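Local coordinates for protein neuroglobin (Symsagittifera roscoffensis, PDB 4B4Y) that binds dioxygen at a haem iron as a neuroglobin of the globin family and probably acts in oxygen handling within the nervous system, at residues 15-18 with 19-23; 55-59 with 60-64; 94-97 with 98-101. All coordinates share one frame; numbering follows the deposited sequence.

Contact 1 (15-18 with 19-23); sequences SLIM and EDVQV
Ile-17 and Val-21 meet one turn apart on helix 11-24, the first helix of this globin fold, the A helix in globin terms. Their branches touch methyl to methyl, Ile-17 CG2 lying 4.0 Å from Val-21 CG2, and the two side chains cross obliquely. Ile-17 places CG2 anti to its backbone N, with CG1 beside that N; this sends CG2 forward along the helix to its partner. The same Val-21 methyl also rests against the peptide, with CG2 3.4 Å from Ile-17 O. Ile-17 O takes a nearly straight bond from Val-21 N (2.7 Å, 170°) and a weak second one from Asp-20 N. The helical ladder continues on either side through Glu-19 N to Ser-15 O at 2.9 Å and Gln-22 N to Met-18 O at 3.1 Å. On Glu-19, CB is 3.4 Å from Leu-16 O and the chain beyond is extended, carrying the carboxylate clear of the backbone. Farther out, helix 135-153 packs against this side: Ala-140 and Trp-141 meet Ile-17, while Leu-16 touches Glu-136 and Lys-137. Lys-137 NZ bridges two acids, through salt bridges to Glu-19 OE2 and Asp-20 OD1. The buried Asp-20 carboxylate is gripped at both oxygens, probably stabilising its charge, for OD2 accepts a hydrogen bond from Trp-141 NE1.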
loop_
_atom_site.group_PDB
_atom_site.type_symbol
_atom_site.label_atom_id
_atom_site.label_comp_id
_atom_site.label_asym_id
_atom_site.label_seq_id
_atom_site.Cartn_x
_atom_site.Cartn_y
_atom_site.Cartn_z
ATOM N N SER A 15 -9.519 32.172 4.075
ATOM C CA SER A 15 -8.961 32.780 5.268
ATOM C C SER A 15 -9.468 32.060 6.536
ATOM O O SER A 15 -8.708 31.841 7.499
ATOM C CB SER A 15 -9.375 34.312 5.313
ATOM O OG SER A 15 -9.068 34.799 6.645
ATOM N N LEU A 16 -10.774 31.769 6.605
ATOM C CA LEU A 16 -11.335 30.985 7.802
ATOM C C LEU A 16 -10.606 29.637 7.973
ATOM O O LEU A 16 -10.244 29.263 9.078
ATOM C CB LEU A 16 -12.849 30.715 7.669
ATOM C CG LEU A 16 -13.704 31.970 7.729
ATOM C CD1 LEU A 16 -15.184 31.703 7.218
ATOM C CD2 LEU A 16 -13.611 32.590 9.180
ATOM N N ILE A 17 -10.336 28.950 6.856
ATOM C CA ILE A 17 -9.564 27.703 6.897
ATOM C C ILE A 17 -8.134 27.917 7.455
ATOM O O ILE A 17 -7.663 27.166 8.352
ATOM C CB ILE A 17 -9.376 27.109 5.486
ATOM C CG1 ILE A 17 -10.705 26.741 4.844
ATOM C CG2 ILE A 17 -8.455 25.928 5.603
ATOM C CD1 ILE A 17 -11.308 25.522 5.438
ATOM N N MET A 18 -7.418 28.911 6.889
ATOM C CA MET A 18 -6.052 29.207 7.378
ATOM C C MET A 18 -6.077 29.513 8.859
ATOM O O MET A 18 -5.210 29.037 9.617
ATOM C CB MET A 18 -5.396 30.361 6.599
ATOM C CG MET A 18 -5.008 29.881 5.275
ATOM S SD MET A 18 -3.486 28.957 5.484
ATOM C CE MET A 18 -2.832 29.394 3.876
ATOM N N GLU A 19 -7.117 30.201 9.306
ATOM C CA GLU A 19 -7.164 30.438 10.730
ATOM C C GLU A 19 -7.304 29.086 11.529
ATOM O O GLU A 19 -6.724 28.941 12.621
ATOM C CB GLU A 19 -8.340 31.329 10.973
ATOM C CG GLU A 19 -8.738 31.602 12.375
ATOM C CD GLU A 19 -10.071 32.414 12.367
ATOM O OE1 GLU A 19 -10.236 33.387 11.552
ATOM O OE2 GLU A 19 -10.974 32.104 13.168
ATOM N N ASP A 20 -7.993 28.072 10.977
ATOM C CA ASP A 20 -7.991 26.785 11.735
ATOM C C ASP A 20 -6.726 25.982 11.501
ATOM O O ASP A 20 -6.267 25.286 12.408
ATOM C CB ASP A 20 -9.255 25.957 11.474
ATOM C CG ASP A 20 -10.527 26.731 11.803
ATOM O OD1 ASP A 20 -10.506 27.525 12.815
ATOM O OD2 ASP A 20 -11.546 26.515 11.079
ATOM N N VAL A 21 -6.165 26.036 10.303
ATOM C CA VAL A 21 -4.867 25.411 10.122
ATOM C C VAL A 21 -3.856 25.851 11.203
ATOM O O VAL A 21 -3.192 24.989 11.794
ATOM C CB VAL A 21 -4.336 25.645 8.733
ATOM C CG1 VAL A 21 -2.896 25.176 8.622
ATOM C CG2 VAL A 21 -5.195 24.856 7.741
ATOM N N GLN A 22 -3.816 27.140 11.571
ATOM C CA GLN A 22 -2.859 27.543 12.604
ATOM C C GLN A 22 -3.106 26.870 13.905
ATOM O O GLN A 22 -2.153 26.626 14.633
ATOM C CB GLN A 22 -2.976 29.050 12.951
ATOM C CG GLN A 22 -2.373 30.002 12.003
ATOM C CD GLN A 22 -2.181 31.401 12.735
ATOM O OE1 GLN A 22 -2.228 31.491 13.985
ATOM N NE2 GLN A 22 -1.992 32.449 11.955
ATOM N N VAL A 23 -4.393 26.728 14.277
ATOM C CA VAL A 23 -4.752 26.078 15.563
ATOM C C VAL A 23 -4.294 24.633 15.502
ATOM O O VAL A 23 -3.716 24.115 16.478
ATOM C CB VAL A 23 -6.325 26.170 15.843
ATOM C CG1 VAL A 23 -6.675 25.309 16.984
ATOM C CG2 VAL A 23 -6.730 27.683 16.106
#

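Contact 2 (55-59 with 60-64); sequences ASKTA and KEMRS
Thr-58 turns OG1 into the position between its backbone N and carbonyl carbon (chi1 65°), while Glu-61 sets CG anti to its own carbonyl carbon and runs extended back toward the start of the helix. These two settings bring together a reciprocal pair of hydrogen bonds. Thr-58 OG1 accepts from Glu-61 N at 2.9 Å, nearly straight (160°). In return Glu-61 OE1 accepts from Thr-58 N at 3.1 Å, met from above the carboxylate plane, 36° out of it. Between the two bonds the Glu-61 chain passes over the hydroxyl, with Thr-58 OG1 3.4 Å from Glu-61 CG. Lys-57 lies across Glu-61 at about a right angle, and its CB stands 3.6 Å from Glu-61 OE1; its ammonium is near but not in contact, Lys-57 NZ being 5.2 Å from that oxygen. The backbone follows with Met-62 N bonded to Thr-58 O at 2.8 Å and Arg-63 N to Ala-59 O at 2.9 Å. Around this turn, the buried Ala-59 packs on Gln-37, Met-40 and Glu-41 of helix 28-42, Met-62 reaches Trp-52 and Phe-68, and Arg-63 forms a salt bridge with Asp-34. The reciprocal bonds make a capping box, with Thr-58 as N-cap, opening the short helix 59-62 that by its place before helix 66-83 probably corresponds to the D helix region of globins.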
loop_
_atom_site.group_PDB
_atom_site.type_symbol
_atom_site.label_atom_id
_atom_site.label_comp_id
_atom_site.label_asym_id
_atom_site.label_seq_id
_atom_site.Cartn_x
_atom_site.Cartn_y
_atom_site.Cartn_z
ATOM N N ALA A 55 -6.735 -6.806 10.951
ATOM C CA ALA A 55 -8.057 -7.090 11.426
ATOM C C ALA A 55 -8.170 -7.776 12.822
ATOM O O ALA A 55 -9.277 -7.864 13.368
ATOM C CB ALA A 55 -8.732 -7.966 10.389
ATOM N N SER A 56 -7.070 -8.320 13.361
ATOM C CA SER A 56 -7.101 -8.891 14.729
ATOM C C SER A 56 -6.887 -7.770 15.781
ATOM O O SER A 56 -6.944 -8.006 16.994
ATOM C CB SER A 56 -6.037 -9.992 14.873
ATOM O OG SER A 56 -4.724 -9.427 14.937
ATOM N N LYS A 57 -6.665 -6.534 15.331
ATOM C CA LYS A 57 -6.452 -5.458 16.273
ATOM C C LYS A 57 -7.561 -4.416 16.174
ATOM O O LYS A 57 -8.187 -4.298 15.120
ATOM C CB LYS A 57 -5.115 -4.817 15.966
ATOM C CG LYS A 57 -3.984 -5.790 16.207
ATOM C CD LYS A 57 -2.574 -5.162 16.035
ATOM C CE LYS A 57 -1.482 -6.211 16.460
ATOM N NZ LYS A 57 -2.170 -7.349 17.251
ATOM N N THR A 58 -7.812 -3.686 17.254
ATOM C CA THR A 58 -8.655 -2.492 17.211
ATOM C C THR A 58 -7.920 -1.316 16.536
ATOM O O THR A 58 -6.704 -1.274 16.534
ATOM C CB THR A 58 -8.994 -2.036 18.635
ATOM O OG1 THR A 58 -7.780 -1.633 19.239
ATOM C CG2 THR A 58 -9.654 -3.199 19.486
ATOM N N ALA A 59 -8.675 -0.319 16.054
ATOM C CA ALA A 59 -8.106 0.896 15.435
ATOM C C ALA A 59 -7.108 1.511 16.380
ATOM O O ALA A 59 -6.023 1.887 15.994
ATOM C CB ALA A 59 -9.217 1.906 15.097
ATOM N N LYS A 60 -7.460 1.574 17.655
ATOM C CA LYS A 60 -6.559 2.147 18.632
ATOM C C LYS A 60 -5.292 1.297 18.806
ATOM O O LYS A 60 -4.204 1.833 19.042
ATOM C CB LYS A 60 -7.260 2.283 19.995
ATOM C CG LYS A 60 -6.299 2.963 21.061
ATOM C CD LYS A 60 -6.911 2.956 22.484
ATOM C CE LYS A 60 -6.143 3.906 23.460
ATOM N NZ LYS A 60 -6.814 3.930 24.824
ATOM N N GLU A 61 -5.410 -0.029 18.774
ATOM C CA GLU A 61 -4.179 -0.803 18.767
ATOM C C GLU A 61 -3.368 -0.524 17.477
ATOM O O GLU A 61 -2.158 -0.466 17.568
ATOM C CB GLU A 61 -4.441 -2.304 18.942
ATOM C CG GLU A 61 -4.792 -2.637 20.386
ATOM C CD GLU A 61 -5.463 -4.000 20.523
ATOM O OE1 GLU A 61 -5.914 -4.608 19.507
ATOM O OE2 GLU A 61 -5.523 -4.449 21.671
ATOM N N MET A 62 -4.044 -0.314 16.329
ATOM C CA MET A 62 -3.353 -0.056 15.062
ATOM C C MET A 62 -2.599 1.246 15.129
ATOM O O MET A 62 -1.519 1.397 14.544
ATOM C CB MET A 62 -4.329 0.010 13.848
ATOM C CG MET A 62 -4.807 -1.259 13.346
ATOM S SD MET A 62 -3.510 -2.434 12.858
ATOM C CE MET A 62 -2.411 -1.532 11.808
ATOM N N ARG A 63 -3.144 2.208 15.855
ATOM C CA ARG A 63 -2.466 3.517 15.953
ATOM C C ARG A 63 -0.973 3.459 16.304
ATOM O O ARG A 63 -0.221 4.370 15.902
ATOM C CB ARG A 63 -3.207 4.485 16.923
ATOM C CG ARG A 63 -2.820 6.002 16.759
ATOM C CD ARG A 63 -3.718 6.829 17.554
ATOM N NE ARG A 63 -3.253 8.184 17.691
ATOM C CZ ARG A 63 -4.056 9.222 17.827
ATOM N NH1 ARG A 63 -5.407 9.058 17.856
ATOM N NH2 ARG A 63 -3.516 10.433 17.873
ATOM N N SER A 64 -0.545 2.457 17.085
ATOM C CA SER A 64 0.889 2.326 17.446
ATOM C C SER A 64 1.698 1.836 16.240
ATOM O O SER A 64 2.901 1.992 16.246
ATOM C CB SER A 64 1.156 1.228 18.526
ATOM O OG SER A 64 0.069 1.063 19.404
#

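Contact 3 (94-97 with 98-101); sequences PKLS and SLGA
Leu-99 approaches the flat peptide carbonyl of Leu-96 from one face. Leu-99 N bonds to Leu-96 O at 2.9 Å from above the carbonyl plane, 39° out of it, and on that same face Leu-99 CG sits 3.5 Å from Leu-96 O. Ser-98 OG is 4.1 Å from Leu-96 O, slightly to the other side of the plane. The site is the proximal F-helix region of the globin fold, where helix 93-96 ends and the chain resumes helical angles at 98-101. The break falls at Ser-97, whose positive phi (56°) takes it off the helical path, and here Leu-96 O receives its bond from three residues on, not the four of a regular alpha helix. Beside that bond Leu-99 CD1 comes against Leu-96 CG, 4.1 Å away. With CG anti to its carbonyl carbon (chi1 -51°), Leu-99 folds back, bringing CD1 to the Leu-96 side chain and CG over its carbonyl oxygen. Both residues are buried: Leu-96 packs on Met-151 and Leu-99 on Val-152 of helix 135-153, and Leu-99 also touches the haem, whose pocket it lines. With an alanine in its place, the haem and Leu-96 would probably lose their shared apolar neighbour, opening a gap between them and Val-152. The backbone of Leu-99 matters too, because its O is hydrogen-bonded to ND1 of His-103, a residue of the oxygen pocket that by its place in the globin fold is probably the proximal histidine; this bond is likely to fix the turn of the imidazole. Ser-98 faces the subunit interface and packs on His-65 of the second subunit, while its OG is hydrogen-bonded to NE of Arg-67 of that subunit.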
loop_
_atom_site.group_PDB
_atom_site.type_symbol
_atom_site.label_atom_id
_atom_site.label_comp_id
_atom_site.label_asym_id
_atom_site.label_seq_id
_atom_site.Cartn_x
_atom_site.Cartn_y
_atom_site.Cartn_z
ATOM N N PRO A 94 0.327 16.784 -10.779
ATOM C CA PRO A 94 1.168 15.654 -11.223
ATOM C C PRO A 94 1.829 14.831 -10.096
ATOM O O PRO A 94 2.157 13.639 -10.312
ATOM C CB PRO A 94 2.209 16.313 -12.160
ATOM C CG PRO A 94 2.226 17.784 -11.800
ATOM C CD PRO A 94 1.069 18.067 -10.841
ATOM N N LYS A 95 2.031 15.441 -8.918
ATOM C CA LYS A 95 2.540 14.685 -7.746
ATOM C C LYS A 95 1.425 13.769 -7.194
ATOM O O LYS A 95 1.732 12.706 -6.640
ATOM C CB LYS A 95 3.168 15.626 -6.620
ATOM N N LEU A 96 0.158 14.180 -7.411
ATOM C CA LEU A 96 -1.083 13.460 -7.011
ATOM C C LEU A 96 -1.383 12.291 -7.973
ATOM O O LEU A 96 -1.137 11.143 -7.631
ATOM C CB LEU A 96 -2.280 14.435 -6.868
ATOM C CG LEU A 96 -2.566 15.073 -5.474
ATOM C CD1 LEU A 96 -1.311 15.317 -4.632
ATOM C CD2 LEU A 96 -3.479 16.326 -5.494
ATOM N N SER A 97 -1.920 12.570 -9.163
ATOM C CA SER A 97 -1.639 11.734 -10.348
ATOM C C SER A 97 -1.987 10.255 -10.130
ATOM O O SER A 97 -3.097 9.837 -10.518
ATOM C CB SER A 97 -0.159 11.952 -10.807
ATOM O OG SER A 97 0.231 11.222 -11.963
ATOM N N SER A 98 -1.069 9.509 -9.486
ATOM C CA SER A 98 -1.273 8.096 -9.146
ATOM C C SER A 98 -2.256 7.767 -7.994
ATOM O O SER A 98 -2.511 6.555 -7.765
ATOM C CB SER A 98 0.068 7.341 -8.920
ATOM O OG SER A 98 0.585 7.442 -7.583
ATOM N N LEU A 99 -2.772 8.783 -7.281
ATOM C CA LEU A 99 -3.844 8.543 -6.281
ATOM C C LEU A 99 -5.155 8.075 -6.868
ATOM O O LEU A 99 -5.840 7.312 -6.239
ATOM C CB LEU A 99 -4.145 9.769 -5.385
ATOM C CG LEU A 99 -2.920 10.379 -4.742
ATOM C CD1 LEU A 99 -3.303 11.433 -3.759
ATOM C CD2 LEU A 99 -1.972 9.341 -4.108
ATOM N N GLY A 100 -5.530 8.609 -8.018
ATOM C CA GLY A 100 -6.750 8.235 -8.742
ATOM C C GLY A 100 -7.017 6.722 -8.812
ATOM O O GLY A 100 -8.123 6.266 -8.487
ATOM N N ALA A 101 -5.986 5.942 -9.164
ATOM C CA ALA A 101 -6.076 4.530 -9.345
ATOM C C ALA A 101 -6.282 3.804 -8.016
ATOM O O ALA A 101 -6.797 2.680 -8.008
ATOM C CB ALA A 101 -4.749 4.032 -10.013
#

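All three contacts are local, each within one turn or so of chain, yet they serve different places in the globin fold. Contact 1 lies mid-helix, with regular backbone bonds, one side against helix 135-153, and two acidic side chains, one of them buried, paired with that helix. Contact 2, across the centre of the chain from it, is the more exposed and polar: a helix start closed by side-chain caps, anchored to helix 28-42. Contact 3 is a helix break, with a single backbone bond across it and apolar packing beside the haem. Contacts 1 and 3 thus share helix 135-153 as support, although their centres are about 26 Å apart; only contact 3 touches the haem and the second subunit.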